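Local coordinates for protein phycocyanobilin lyase subunit beta (Nostoc sp. PCC 7120, PDB 5N3U) that associates with CpcE to form a lyase that is probably required for chromophorylation of the phycocyanin CpcA gene product, at residues 35-40 / 50-55; 116-121 / 136-141; 62-67 / 91-96. All coordinates share one frame; numbering follows the deposited sequence.

From the N terminus the chain closes three loops in series, none nested in or crossing another. Contact 1 (35-40 / 50-55) comes first, folding helix 46-59 back against helix 34-40. Contact 3 (62-67 / 91-96) closes a longer loop that takes in helix 76-89, bringing the start of helix 64-69 to the lead-in of helix 95-104. Contact 2 (116-121 / 136-141) closes last and joins the end of helix 108-118 to helix 130-145. Neighbouring contacts touch: Ile38 packs on Leu67 between contacts 1 and 3, and Leu118 on Leu95 between 3 and 2. Contacts 1 and 2 remain apart, their nearest atoms about 12 Å from each other.

Contact 1. Residues 35-40 / 50-55; sequences PTLIAV and AIASTA
In the antiparallel helical hairpin near the start of this alpha-solenoid, Leu37 and Val40 of helix 34-40 lie against Ala52 and Ala55 of helix 46-59. The local axes approach to 8.6 Å, with 144° between their N-to-C directions, and the two alanines on the facing side of the second helix are consistent with so close an approach. Leu37 is the chief large side chain here. Its CG stands beside the backbone N and anti to the carbonyl carbon (chi1 -70°), which carries both methyls across to the other helix. CD2 reaches Ala55 CB at 3.9 Å and also lies by the backbone at Ala52, while CD1 comes to 4.0 Å from Ala55 CB, so the leucine fork straddles that one methyl. Ala52 CB sits between Leu37 and Val40: Leu37 O is 3.5 Å from it and Val40 CB 3.9 Å. With CG1 of Val40 anti to its backbone N (chi1 169°), this branch also meets the Ala52 methyl. The interface is wholly apolar in its side chains. Leu56 extends the packing on Leu37 and Ile38, and Ser53 OG is tied by a hydrogen bond to Thr85. Within the second helix, Ala50 O accepts both Thr54 N and Thr54 OG1, the hydroxyl at 2.9 Å and from the opposite face of the carbonyl plane.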
loop_
_atom_site.group_PDB
_atom_site.type_symbol
_atom_site.label_atom_id
_atom_site.label_comp_id
_atom_site.label_asym_id
_atom_site.label_seq_id
_atom_site.Cartn_x
_atom_site.Cartn_y
_atom_site.Cartn_z
ATOM N N PRO B 35 -4.489 -23.375 9.452
ATOM C CA PRO B 35 -3.565 -22.230 9.612
ATOM C C PRO B 35 -2.398 -22.192 8.604
ATOM O O PRO B 35 -2.010 -21.132 8.126
ATOM C CB PRO B 35 -3.031 -22.414 11.021
ATOM C CG PRO B 35 -4.049 -23.311 11.658
ATOM C CD PRO B 35 -4.387 -24.275 10.613
ATOM N N THR B 36 -1.842 -23.351 8.285
ATOM C CA THR B 36 -0.796 -23.415 7.267
ATOM C C THR B 36 -1.305 -22.994 5.931
ATOM O O THR B 36 -0.624 -22.265 5.217
ATOM C CB THR B 36 -0.143 -24.840 7.212
ATOM O OG1 THR B 36 0.400 -25.115 8.500
ATOM C CG2 THR B 36 1.017 -24.893 6.227
ATOM N N LEU B 37 -2.482 -23.442 5.545
ATOM C CA LEU B 37 -3.015 -23.064 4.254
ATOM C C LEU B 37 -3.114 -21.524 4.210
ATOM O O LEU B 37 -2.747 -20.922 3.210
ATOM C CB LEU B 37 -4.376 -23.681 3.947
ATOM C CG LEU B 37 -4.292 -25.246 3.682
ATOM C CD1 LEU B 37 -5.634 -25.926 3.781
ATOM C CD2 LEU B 37 -3.746 -25.538 2.281
ATOM N N ILE B 38 -3.657 -20.937 5.279
ATOM C CA ILE B 38 -3.841 -19.459 5.303
ATOM C C ILE B 38 -2.456 -18.790 5.187
ATOM O O ILE B 38 -2.274 -17.807 4.433
ATOM C CB ILE B 38 -4.589 -19.087 6.576
ATOM C CG1 ILE B 38 -6.010 -19.635 6.412
ATOM C CG2 ILE B 38 -4.570 -17.564 6.791
ATOM C CD1 ILE B 38 -6.679 -19.655 7.733
ATOM N N ALA B 39 -1.471 -19.319 5.888
ATOM C CA ALA B 39 -0.139 -18.741 5.891
ATOM C C ALA B 39 0.485 -18.754 4.479
ATOM O O ALA B 39 1.264 -17.903 4.176
ATOM C CB ALA B 39 0.754 -19.479 6.855
ATOM N N VAL B 40 0.093 -19.690 3.621
ATOM C CA VAL B 40 0.588 -19.746 2.268
ATOM C C VAL B 40 0.290 -18.435 1.519
ATOM O O VAL B 40 1.048 -18.070 0.644
ATOM C CB VAL B 40 0.051 -20.950 1.487
ATOM C CG1 VAL B 40 0.353 -20.852 0.003
ATOM C CG2 VAL B 40 0.655 -22.225 2.080
ATOM N N ALA B 50 -3.315 -19.898 -4.894
ATOM C CA ALA B 50 -4.602 -20.343 -5.478
ATOM C C ALA B 50 -4.916 -21.799 -5.121
ATOM O O ALA B 50 -6.060 -22.151 -4.847
ATOM C CB ALA B 50 -4.640 -20.124 -6.978
ATOM N N ILE B 51 -3.894 -22.629 -4.994
ATOM C CA ILE B 51 -4.091 -23.984 -4.493
ATOM C C ILE B 51 -4.507 -24.009 -3.026
ATOM O O ILE B 51 -5.376 -24.803 -2.613
ATOM C CB ILE B 51 -2.801 -24.845 -4.711
ATOM C CG1 ILE B 51 -2.675 -25.188 -6.200
ATOM C CG2 ILE B 51 -2.741 -26.090 -3.824
ATOM C CD1 ILE B 51 -1.227 -25.282 -6.689
ATOM N N ALA B 52 -3.860 -23.201 -2.195
ATOM C CA ALA B 52 -4.230 -23.175 -0.785
ATOM C C ALA B 52 -5.659 -22.691 -0.618
ATOM O O ALA B 52 -6.417 -23.212 0.211
ATOM C CB ALA B 52 -3.272 -22.328 0.006
ATOM N N SER B 53 -6.037 -21.712 -1.404
ATOM C CA SER B 53 -7.378 -21.146 -1.325
ATOM C C SER B 53 -8.403 -22.223 -1.735
ATOM O O SER B 53 -9.357 -22.471 -1.004
ATOM C CB SER B 53 -7.496 -19.960 -2.209
ATOM O OG SER B 53 -8.821 -19.433 -2.177
ATOM N N THR B 54 -8.194 -22.856 -2.896
ATOM C CA THR B 54 -9.073 -23.967 -3.320
ATOM C C THR B 54 -9.270 -25.014 -2.227
ATOM O O THR B 54 -10.397 -25.425 -1.953
ATOM C CB THR B 54 -8.545 -24.580 -4.628
ATOM O OG1 THR B 54 -8.557 -23.534 -5.584
ATOM C CG2 THR B 54 -9.498 -25.701 -5.154
ATOM N N ALA B 55 -8.192 -25.430 -1.594
ATOM C CA ALA B 55 -8.236 -26.291 -0.479
ATOM C C ALA B 55 -9.113 -25.753 0.650
ATOM O O ALA B 55 -9.908 -26.502 1.267
ATOM C CB ALA B 55 -6.835 -26.532 0.054
#

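Contact 2. Residues 116-121 / 136-141; sequences KGLGNL and KKALET
Leu118 against Ala138 and Thr141 makes a buried, apolar contact between the C-terminal turn of helix 108-118 and the middle of helix 130-145, close to the centre of the chain and inside its HEAT-repeat region. The backbones come together at Leu118 and Ala138, whose CA atoms are 5.6 Å apart, a closeness suited to the small alanine. Leu118 divides its two methyls between the partners. CD2 rests on Ala138 CB at 4.0 Å, and CD1 meets Thr141 CG2 at 4.0 Å, the two side chains crossing at about a right angle. Thr141 offers its methyl because CG2 is anti to the backbone N, which leaves OG1 beside the backbone N (chi1 -73°). Ala138 CB also touches the backbone of the first helix, 3.4 Å from Leu118 O. Near Leu118 the chain turns, and Asn120 N donates to Gly117 O.

Leu95, Leu98 and Ile99 of the preceding helix, 95-104, cover Leu118, and Trp123 packs on Ala138. Away from this apolar seam, helix 130-145 carries charge: Lys137 NZ bonds to the syn lone pair of Glu140 OE1 at 2.7 Å, while Lys136 NZ makes a long salt bridge to Glu140 OE2. Lys137 NZ is shared with Asp64 of a neighbouring alpha subunit, and Ser32 of that chain packs on Glu140 and Thr141. The helix thus has two chemistries. Its methyls bind it to its own solenoid without polar pairing, whereas Lys137, held between two carboxylates, is likely to remain charged and to fasten this part of the beta subunit to the alpha subunit that carries Asp64.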
loop_
_atom_site.group_PDB
_atom_site.type_symbol
_atom_site.label_atom_id
_atom_site.label_comp_id
_atom_site.label_asym_id
_atom_site.label_seq_id
_atom_site.Cartn_x
_atom_site.Cartn_y
_atom_site.Cartn_z
ATOM N N LYS B 116 -17.596 -8.270 -4.639
ATOM C CA LYS B 116 -18.214 -9.464 -5.208
ATOM C C LYS B 116 -18.802 -10.361 -4.160
ATOM O O LYS B 116 -19.946 -10.806 -4.292
ATOM C CB LYS B 116 -17.247 -10.231 -6.066
ATOM C CG LYS B 116 -17.878 -11.405 -6.831
ATOM C CD LYS B 116 -16.860 -12.098 -7.729
ATOM C CE LYS B 116 -17.491 -13.190 -8.560
ATOM N NZ LYS B 116 -16.390 -14.047 -9.087
ATOM N N GLY B 117 -18.030 -10.668 -3.133
ATOM C CA GLY B 117 -18.475 -11.512 -2.084
ATOM C C GLY B 117 -19.729 -11.048 -1.341
ATOM O O GLY B 117 -20.594 -11.849 -1.020
ATOM N N LEU B 118 -19.827 -9.757 -1.131
ATOM C CA LEU B 118 -20.932 -9.199 -0.373
ATOM C C LEU B 118 -22.303 -9.572 -1.005
ATOM O O LEU B 118 -23.323 -9.572 -0.297
ATOM C CB LEU B 118 -20.810 -7.725 -0.281
ATOM C CG LEU B 118 -19.897 -7.301 0.853
ATOM C CD1 LEU B 118 -19.623 -5.847 0.766
ATOM C CD2 LEU B 118 -20.518 -7.682 2.221
ATOM N N GLY B 119 -22.366 -9.801 -2.320
ATOM C CA GLY B 119 -23.684 -10.073 -2.926
ATOM C C GLY B 119 -24.023 -11.525 -2.996
ATOM O O GLY B 119 -25.041 -11.892 -3.554
ATOM N N ASN B 120 -23.177 -12.395 -2.479
ATOM C CA ASN B 120 -23.303 -13.805 -2.705
ATOM C C ASN B 120 -23.195 -14.689 -1.471
ATOM O O ASN B 120 -23.130 -15.873 -1.572
ATOM C CB ASN B 120 -22.236 -14.165 -3.789
ATOM C CG ASN B 120 -22.547 -13.457 -5.124
ATOM O OD1 ASN B 120 -21.924 -12.440 -5.615
ATOM N ND2 ASN B 120 -23.599 -13.889 -5.649
ATOM N N LEU B 121 -23.227 -14.138 -0.267
ATOM C CA LEU B 121 -23.169 -14.971 0.906
ATOM C C LEU B 121 -24.536 -15.756 1.113
ATOM O O LEU B 121 -25.599 -15.352 0.656
ATOM C CB LEU B 121 -22.904 -14.100 2.143
ATOM C CG LEU B 121 -21.618 -13.265 2.072
ATOM C CD1 LEU B 121 -21.395 -12.560 3.417
ATOM C CD2 LEU B 121 -20.452 -14.155 1.788
ATOM N N LYS B 136 -29.283 -6.711 3.686
ATOM C CA LYS B 136 -29.536 -5.325 3.625
ATOM C C LYS B 136 -28.300 -4.506 4.009
ATOM O O LYS B 136 -28.059 -3.477 3.440
ATOM C CB LYS B 136 -30.782 -4.979 4.504
ATOM C CG LYS B 136 -30.981 -3.502 4.780
ATOM C CD LYS B 136 -31.316 -2.664 3.546
ATOM C CE LYS B 136 -31.402 -1.159 3.896
ATOM N NZ LYS B 136 -31.394 -0.253 2.715
ATOM N N LYS B 137 -27.511 -4.965 4.946
ATOM C CA LYS B 137 -26.280 -4.256 5.284
ATOM C C LYS B 137 -25.290 -4.383 4.122
ATOM O O LYS B 137 -24.542 -3.484 3.834
ATOM C CB LYS B 137 -25.611 -4.884 6.517
ATOM C CG LYS B 137 -26.372 -4.873 7.812
ATOM C CD LYS B 137 -26.778 -3.489 8.270
ATOM C CE LYS B 137 -25.564 -2.649 8.751
ATOM N NZ LYS B 137 -26.193 -1.268 8.886
ATOM N N ALA B 138 -25.274 -5.542 3.459
ATOM C CA ALA B 138 -24.404 -5.713 2.305
ATOM C C ALA B 138 -24.746 -4.727 1.212
ATOM O O ALA B 138 -23.879 -4.023 0.696
ATOM C CB ALA B 138 -24.495 -7.126 1.809
ATOM N N LEU B 139 -26.042 -4.583 0.963
ATOM C CA LEU B 139 -26.525 -3.632 0.014
ATOM C C LEU B 139 -26.083 -2.253 0.366
ATOM O O LEU B 139 -25.540 -1.546 -0.499
ATOM C CB LEU B 139 -28.090 -3.734 -0.084
ATOM C CG LEU B 139 -28.751 -2.645 -0.915
ATOM C CD1 LEU B 139 -28.256 -2.711 -2.345
ATOM C CD2 LEU B 139 -30.295 -2.740 -0.850
ATOM N N GLU B 140 -26.236 -1.836 1.613
ATOM C CA GLU B 140 -25.837 -0.459 1.998
ATOM C C GLU B 140 -24.382 -0.227 1.661
ATOM O O GLU B 140 -23.996 0.827 1.197
ATOM C CB GLU B 140 -26.058 -0.179 3.500
ATOM C CG GLU B 140 -27.525 -0.134 3.919
ATOM C CD GLU B 140 -27.819 -0.342 5.475
ATOM O OE1 GLU B 140 -26.912 -0.332 6.407
ATOM O OE2 GLU B 140 -29.011 -0.600 5.781
ATOM N N THR B 141 -23.534 -1.223 1.933
ATOM C CA THR B 141 -22.120 -1.036 1.658
ATOM C C THR B 141 -21.866 -0.980 0.190
ATOM O O THR B 141 -21.024 -0.192 -0.242
ATOM C CB THR B 141 -21.289 -2.174 2.294
ATOM O OG1 THR B 141 -21.301 -1.913 3.688
ATOM C CG2 THR B 141 -19.816 -2.054 1.994
#

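Contact 3. Residues 62-67 / 91-96; sequences VAVPQL and DPRALD
Asp91 turns its CB toward helix 64-69, where Val64 CG2 lies 3.7 Å away; the second methyl, CG1, and Val64 CB lie near the carboxylate as well. The carboxylate itself is engaged within its own segment. OD1 accepts Arg93 N at 2.9 Å on its anti side, forming an Asx turn that runs into the 3-10 turn at 92-94. Asp91 OD2 also has the like-charged Glu61 OE2 close by, a proximity that Arg93 probably offsets. Pro92 faces away from Val64 and packs on Lys125 and Leu126. Arg93 then bends at chi3 (-74°), bringing the edge of its guanidinium round to the aspartate and gripping it side-on: NE binds OD1 at 3.0 Å (164° at the hydrogen) and NH2 binds OD2 at 2.6 Å (160°), both on syn sides. The two oxygens lie nearly in the guanidinium plane, and the two hydrogen bonds hold the group against rotation.

Here the loop leading into helix 95-104 rests on the start of helix 64-69, a contact between neighbouring helices of a HEAT-type alpha-solenoid. Val64 CG1 lies over one face of the fixed guanidinium, with Val64 CB 3.7 Å from Arg93 NH2, and Pro65 CG comes within 3.9 Å of Arg93 NH1. Were Asp91 replaced by alanine, Arg93 N and the guanidinium would probably lose their shared acceptor, leaving the arginine less firmly held against Val64, with NH1 still bonded to Gly140 O of a neighbouring alpha subunit.

Past Ala94 the helix proper begins: Leu95 packs on Trp123 and Ala138, while Asp96 binds Arg75 and Thr66 of that same alpha subunit.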
loop_
_atom_site.group_PDB
_atom_site.type_symbol
_atom_site.label_atom_id
_atom_site.label_comp_id
_atom_site.label_asym_id
_atom_site.label_seq_id
_atom_site.Cartn_x
_atom_site.Cartn_y
_atom_site.Cartn_z
ATOM N N VAL B 62 -16.155 -25.063 8.128
ATOM C CA VAL B 62 -15.302 -25.315 9.262
ATOM C C VAL B 62 -14.026 -24.371 9.314
ATOM O O VAL B 62 -13.461 -24.117 10.389
ATOM C CB VAL B 62 -14.854 -26.817 9.302
ATOM C CG1 VAL B 62 -13.966 -27.183 8.105
ATOM C CG2 VAL B 62 -14.151 -27.132 10.611
ATOM N N ALA B 63 -13.537 -23.993 8.145
ATOM C CA ALA B 63 -12.382 -23.059 8.064
ATOM C C ALA B 63 -12.749 -21.588 8.304
ATOM O O ALA B 63 -11.839 -20.780 8.498
ATOM C CB ALA B 63 -11.728 -23.200 6.758
ATOM N N VAL B 64 -14.036 -21.225 8.241
ATOM C CA VAL B 64 -14.418 -19.820 8.309
ATOM C C VAL B 64 -13.911 -19.099 9.576
ATOM O O VAL B 64 -13.353 -18.055 9.420
ATOM C CB VAL B 64 -15.934 -19.638 8.083
ATOM C CG1 VAL B 64 -16.356 -18.221 8.425
ATOM C CG2 VAL B 64 -16.216 -19.958 6.687
ATOM N N PRO B 65 -14.025 -19.664 10.800
ATOM C CA PRO B 65 -13.541 -18.973 11.968
ATOM C C PRO B 65 -12.061 -18.588 11.925
ATOM O O PRO B 65 -11.670 -17.468 12.336
ATOM C CB PRO B 65 -13.770 -20.008 13.105
ATOM C CG PRO B 65 -15.020 -20.653 12.693
ATOM C CD PRO B 65 -14.837 -20.838 11.190
ATOM N N GLN B 66 -11.222 -19.514 11.493
ATOM C CA GLN B 66 -9.797 -19.195 11.361
ATOM C C GLN B 66 -9.517 -18.251 10.210
ATOM O O GLN B 66 -8.683 -17.324 10.343
ATOM C CB GLN B 66 -8.988 -20.485 11.235
ATOM C CG GLN B 66 -8.764 -21.135 12.630
ATOM C CD GLN B 66 -8.333 -22.554 12.480
ATOM O OE1 GLN B 66 -9.072 -23.352 11.919
ATOM N NE2 GLN B 66 -7.141 -22.873 12.915
ATOM N N LEU B 67 -10.173 -18.445 9.087
ATOM C CA LEU B 67 -10.048 -17.405 8.040
ATOM C C LEU B 67 -10.409 -16.015 8.569
ATOM O O LEU B 67 -9.706 -15.075 8.299
ATOM C CB LEU B 67 -10.886 -17.690 6.891
ATOM C CG LEU B 67 -10.367 -18.764 5.923
ATOM C CD1 LEU B 67 -11.521 -19.258 5.097
ATOM C CD2 LEU B 67 -9.291 -18.218 4.995
ATOM N N ASP B 91 -20.079 -18.214 3.581
ATOM C CA ASP B 91 -20.674 -18.296 4.892
ATOM C C ASP B 91 -20.954 -16.849 5.310
ATOM O O ASP B 91 -20.054 -16.018 5.407
ATOM C CB ASP B 91 -19.700 -19.016 5.811
ATOM C CG ASP B 91 -20.170 -19.183 7.249
ATOM O OD1 ASP B 91 -20.759 -18.299 7.891
ATOM O OD2 ASP B 91 -19.795 -20.207 7.858
ATOM N N PRO B 92 -22.216 -16.533 5.652
ATOM C CA PRO B 92 -22.615 -15.157 5.986
ATOM C C PRO B 92 -22.033 -14.635 7.284
ATOM O O PRO B 92 -22.124 -13.432 7.543
ATOM C CB PRO B 92 -24.177 -15.269 6.039
ATOM C CG PRO B 92 -24.393 -16.699 6.452
ATOM C CD PRO B 92 -23.384 -17.450 5.709
ATOM N N ARG B 93 -21.350 -15.466 8.069
ATOM C CA ARG B 93 -20.620 -14.949 9.215
ATOM C C ARG B 93 -19.458 -14.022 8.809
ATOM O O ARG B 93 -19.002 -13.275 9.605
ATOM C CB ARG B 93 -20.082 -16.036 10.086
ATOM C CG ARG B 93 -21.167 -16.877 10.816
ATOM C CD ARG B 93 -20.464 -17.964 11.588
ATOM N NE ARG B 93 -19.972 -19.000 10.694
ATOM C CZ ARG B 93 -19.189 -20.012 11.071
ATOM N NH1 ARG B 93 -18.868 -20.180 12.324
ATOM N NH2 ARG B 93 -18.754 -20.880 10.172
ATOM N N ALA B 94 -19.071 -14.055 7.557
ATOM C CA ALA B 94 -18.011 -13.192 7.016
ATOM C C ALA B 94 -18.508 -11.806 6.643
ATOM O O ALA B 94 -17.729 -10.995 6.177
ATOM C CB ALA B 94 -17.436 -13.890 5.780
ATOM N N LEU B 95 -19.793 -11.518 6.819
ATOM C CA LEU B 95 -20.325 -10.204 6.432
ATOM C C LEU B 95 -19.475 -8.990 6.945
ATOM O O LEU B 95 -19.041 -8.097 6.175
ATOM C CB LEU B 95 -21.733 -10.096 6.944
ATOM C CG LEU B 95 -22.387 -8.744 6.691
ATOM C CD1 LEU B 95 -22.661 -8.518 5.231
ATOM C CD2 LEU B 95 -23.669 -8.514 7.504
ATOM N N ASP B 96 -19.258 -8.933 8.246
ATOM C CA ASP B 96 -18.588 -7.715 8.814
ATOM C C ASP B 96 -17.147 -7.561 8.331
ATOM O O ASP B 96 -16.736 -6.477 8.057
ATOM C CB ASP B 96 -18.634 -7.745 10.340
ATOM C CG ASP B 96 -20.101 -7.614 10.903
ATOM O OD1 ASP B 96 -21.061 -7.029 10.255
ATOM O OD2 ASP B 96 -20.304 -8.084 12.033
#